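CRISPR system CMR subunit Cmr7 1 (Sulfolobus solfataricus, PDB 2X5Q) forms part of the CMR ribonucleoprotein complex of the CRISPR antiviral defence system, to which it probably contributes as a homodimer. Local coordinates at residues A[99-103]-A[104-108]; A[148-151]-A[152-156]. One frame throughout, in Å; residues are numbered along the deposited sequence.

Interaction 1 (A[99-103]-A[104-108]); sequences IGIPS and NKLYI
P102 and S103 bend back onto K105 and L106 in a single 3-10 turn, closed by two i-to-i+3 bonds: K105 N to P102 O at 2.8 Å and L106 N to S103 O at 3.1 Å. One water donates to both S103 O (2.6 Å) and L106 O (3.0 Å), joining the two carbonyls, so S103 O is gripped twice, by L106 N and by the water. I101 packs against the side chains of K105 and L106; with CG1 anti to the backbone N (chi1 -168°) its chain extends to them. I101 CD1 meets L106 CD2 at 3.8 Å, while the K105 chain crosses that of I101 at about a right angle, K105 CB lying 3.8 Å from I101 CD1. On the outer side the N104 amide leans back over the proline, N104 OD1 3.8 Å from P102 CB. The turn links the end of strand 95-102 to strand 108-109: S103 OG bonds to G116 O, L106 packs on L57 of strand 52-60 and F120 of strand 117-123, and K105 NZ makes salt bridges to D76 and D79 of the second subunit.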
# COMPACT_ATOMS: atom_id res chain seq x y z
N ILE A 99 8.78 -10.73 -4.05
CA ILE A 99 9.91 -11.65 -4.19
C ILE A 99 11.08 -11.26 -3.29
O ILE A 99 11.68 -10.19 -3.45
CB ILE A 99 10.41 -11.73 -5.66
CG1 ILE A 99 9.27 -12.16 -6.60
CG2 ILE A 99 11.58 -12.69 -5.78
CD1 ILE A 99 9.54 -11.88 -8.12
N GLY A 100 11.40 -12.14 -2.35
CA GLY A 100 12.58 -12.01 -1.51
C GLY A 100 12.62 -10.77 -0.63
O GLY A 100 13.68 -10.21 -0.41
N ILE A 101 11.48 -10.35 -0.10
CA ILE A 101 11.48 -9.21 0.82
C ILE A 101 12.07 -9.64 2.17
O ILE A 101 11.73 -10.71 2.67
CB ILE A 101 10.08 -8.63 1.02
CG1 ILE A 101 10.17 -7.28 1.76
CG2 ILE A 101 9.18 -9.62 1.78
CD1 ILE A 101 8.83 -6.60 2.00
N PRO A 102 12.98 -8.83 2.72
CA PRO A 102 13.45 -9.02 4.08
C PRO A 102 12.28 -9.09 5.04
O PRO A 102 11.39 -8.21 5.02
CB PRO A 102 14.30 -7.77 4.34
CG PRO A 102 14.83 -7.42 3.00
CD PRO A 102 13.69 -7.72 2.07
N SER A 103 12.25 -10.14 5.84
CA SER A 103 11.13 -10.37 6.73
C SER A 103 11.00 -9.24 7.75
O SER A 103 9.89 -8.94 8.20
CB SER A 103 11.24 -11.72 7.44
OG SER A 103 12.44 -11.83 8.18
N ASN A 104 12.12 -8.63 8.11
CA ASN A 104 12.12 -7.46 8.99
C ASN A 104 11.41 -6.23 8.39
O ASN A 104 11.16 -5.26 9.09
CB ASN A 104 13.56 -7.10 9.42
CG ASN A 104 14.43 -6.58 8.26
OD1 ASN A 104 14.04 -5.66 7.53
ND2 ASN A 104 15.63 -7.14 8.12
N LYS A 105 11.11 -6.28 7.09
CA LYS A 105 10.43 -5.21 6.39
C LYS A 105 8.91 -5.35 6.51
O LYS A 105 8.16 -4.37 6.37
CB LYS A 105 10.82 -5.23 4.90
CG LYS A 105 11.39 -3.95 4.40
CD LYS A 105 11.56 -3.93 2.88
CE LYS A 105 11.12 -2.62 2.33
NZ LYS A 105 11.61 -1.47 3.15
N LEU A 106 8.45 -6.57 6.75
CA LEU A 106 7.03 -6.86 6.76
C LEU A 106 6.37 -6.51 8.08
O LEU A 106 7.01 -6.55 9.14
CB LEU A 106 6.77 -8.33 6.45
CG LEU A 106 7.00 -8.73 5.00
CD1 LEU A 106 6.90 -10.24 4.85
CD2 LEU A 106 6.01 -7.97 4.09
N TYR A 107 5.07 -6.21 8.00
CA TYR A 107 4.28 -5.87 9.18
C TYR A 107 3.69 -7.15 9.79
O TYR A 107 2.51 -7.49 9.59
CB TYR A 107 3.19 -4.87 8.80
CG TYR A 107 2.43 -4.26 9.97
CD1 TYR A 107 2.76 -4.53 11.29
CD2 TYR A 107 1.40 -3.35 9.73
CE1 TYR A 107 2.07 -3.96 12.33
CE2 TYR A 107 0.70 -2.78 10.77
CZ TYR A 107 1.02 -3.10 12.07
OH TYR A 107 0.35 -2.53 13.12
N ILE A 108 4.53 -7.84 10.56
CA ILE A 108 4.19 -9.12 11.14
C ILE A 108 3.96 -8.92 12.64
O ILE A 108 4.80 -8.34 13.31
CB ILE A 108 5.33 -10.16 10.89
CG1 ILE A 108 5.50 -10.45 9.38
CG2 ILE A 108 5.07 -11.46 11.65
CD1 ILE A 108 6.79 -11.29 9.04
O HOH W 1 9.04 -8.27 10.61

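Interaction 2 (A[148-151]-A[152-156]); sequences RDVA and KTIVD
V150 O takes two hydrogen bonds from the next turn, one from a side chain and one from the backbone. T153 OG1 donates to V150 O at 2.6 Å, and I154 N donates to V150 O at 2.8 Å. The OG1 bond meets the carbonyl well off its axis, at a C=O...O angle of 118°. What brings the hydroxyl round is chi1 of 67°, which sets OG1 between the T153 backbone N and carbonyl carbon; T153 CG2 then faces D149 O at 3.6 Å.

Among the remaining backbone bonds, T153 N to D149 O and V155 N to A151 O are regular i-to-i+4 links. K152 N is held more loosely, with weak bonds to both R148 O and D149 O.

The charged pair is bridged by solvent. D149 OD1 and K152 NZ stand 5.5 Å apart, and a water between them donates to OD1 at 2.9 Å and accepts a weak bond from NZ at 3.0 Å; the K152 chain bends at chi3 on its way there.

The apolar contact along the helix is loose, V150 CG2 lying 4.4 Å from I154 CD1. A151 and V155 instead turn to helix 172-185, touching Y179 and V182 respectively, while I154 packs on I16 and L146.

Segment 148-156 is the first part of helix 148-162; D147, just before it, accepts at OD2 a bond from V150 N and a weak one from D149 N. The helix is amphipathic, with D149, K152 and T153 on its exposed side.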
# COMPACT_ATOMS: atom_id res chain seq x y z
N ARG A 148 -18.12 -14.81 16.50
CA ARG A 148 -17.48 -15.77 17.41
C ARG A 148 -17.77 -17.23 17.06
O ARG A 148 -16.93 -18.09 17.33
CB ARG A 148 -17.84 -15.47 18.86
CG ARG A 148 -17.04 -14.32 19.41
CD ARG A 148 -17.44 -13.91 20.82
NE ARG A 148 -16.88 -12.59 21.12
CZ ARG A 148 -16.78 -12.04 22.33
NH1 ARG A 148 -17.19 -12.69 23.42
NH2 ARG A 148 -16.25 -10.82 22.45
N ASP A 149 -18.94 -17.50 16.48
CA ASP A 149 -19.23 -18.82 15.93
C ASP A 149 -18.31 -19.08 14.72
O ASP A 149 -17.70 -20.14 14.64
CB ASP A 149 -20.68 -18.97 15.49
CG ASP A 149 -21.67 -18.86 16.64
OD1 ASP A 149 -21.48 -19.55 17.67
OD2 ASP A 149 -22.64 -18.10 16.48
N VAL A 150 -18.22 -18.12 13.80
CA VAL A 150 -17.34 -18.29 12.63
C VAL A 150 -15.86 -18.47 13.02
O VAL A 150 -15.14 -19.24 12.40
CB VAL A 150 -17.45 -17.15 11.60
CG1 VAL A 150 -16.76 -15.90 12.11
CG2 VAL A 150 -16.80 -17.55 10.28
N ALA A 151 -15.41 -17.77 14.06
CA ALA A 151 -14.03 -17.94 14.53
C ALA A 151 -13.76 -19.39 14.97
O ALA A 151 -12.65 -19.93 14.76
CB ALA A 151 -13.73 -16.98 15.66
N LYS A 152 -14.76 -20.02 15.58
CA LYS A 152 -14.66 -21.43 15.98
C LYS A 152 -14.53 -22.33 14.75
O LYS A 152 -13.71 -23.24 14.74
CB LYS A 152 -15.86 -21.85 16.83
CG LYS A 152 -15.72 -23.23 17.47
CD LYS A 152 -17.02 -23.73 18.10
CE LYS A 152 -17.24 -23.17 19.53
NZ LYS A 152 -18.56 -23.54 20.19
N THR A 153 -15.34 -22.07 13.72
CA THR A 153 -15.24 -22.83 12.46
C THR A 153 -13.90 -22.58 11.77
O THR A 153 -13.31 -23.49 11.19
CB THR A 153 -16.40 -22.51 11.48
OG1 THR A 153 -16.29 -21.16 11.02
CG2 THR A 153 -17.75 -22.71 12.15
N ILE A 154 -13.38 -21.36 11.88
CA ILE A 154 -12.04 -21.08 11.33
C ILE A 154 -10.97 -21.91 12.04
O ILE A 154 -10.08 -22.47 11.39
CB ILE A 154 -11.72 -19.58 11.36
CG1 ILE A 154 -12.55 -18.88 10.28
CG2 ILE A 154 -10.24 -19.31 11.13
CD1 ILE A 154 -12.42 -17.41 10.31
N VAL A 155 -11.06 -22.02 13.36
CA VAL A 155 -10.12 -22.86 14.10
C VAL A 155 -10.33 -24.35 13.80
O VAL A 155 -9.36 -25.07 13.57
CB VAL A 155 -10.21 -22.59 15.61
CG1 VAL A 155 -9.38 -23.60 16.38
CG2 VAL A 155 -9.77 -21.15 15.92
N ASP A 156 -11.58 -24.81 13.77
CA ASP A 156 -11.88 -26.25 13.64
C ASP A 156 -11.79 -26.78 12.21
O ASP A 156 -11.46 -27.95 11.99
CB ASP A 156 -13.28 -26.55 14.17
CG ASP A 156 -13.42 -26.28 15.66
OD1 ASP A 156 -12.41 -26.28 16.39
OD2 ASP A 156 -14.56 -26.06 16.09
O HOH W 2 -19.56 -21.63 18.13

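Interactions 1 and 2 lie on opposite sides of the chain's centre, their own centres 29 Å apart and their nearest atoms about 17 Å apart, so neither touches the other. They also come in series along the chain: the turn within 99-108 closes before helix 148-162 begins. Their surroundings differ. Interaction 1 sits at the dimer interface, where I99 pairs with a strand of the second subunit and carries the sheet across. Residues 148-156 touch no other chain of the assembly and pack instead against helices 164-169 and 172-185 of their own subunit. The first is thus a turn between two strands, the second the opening turns of a helix.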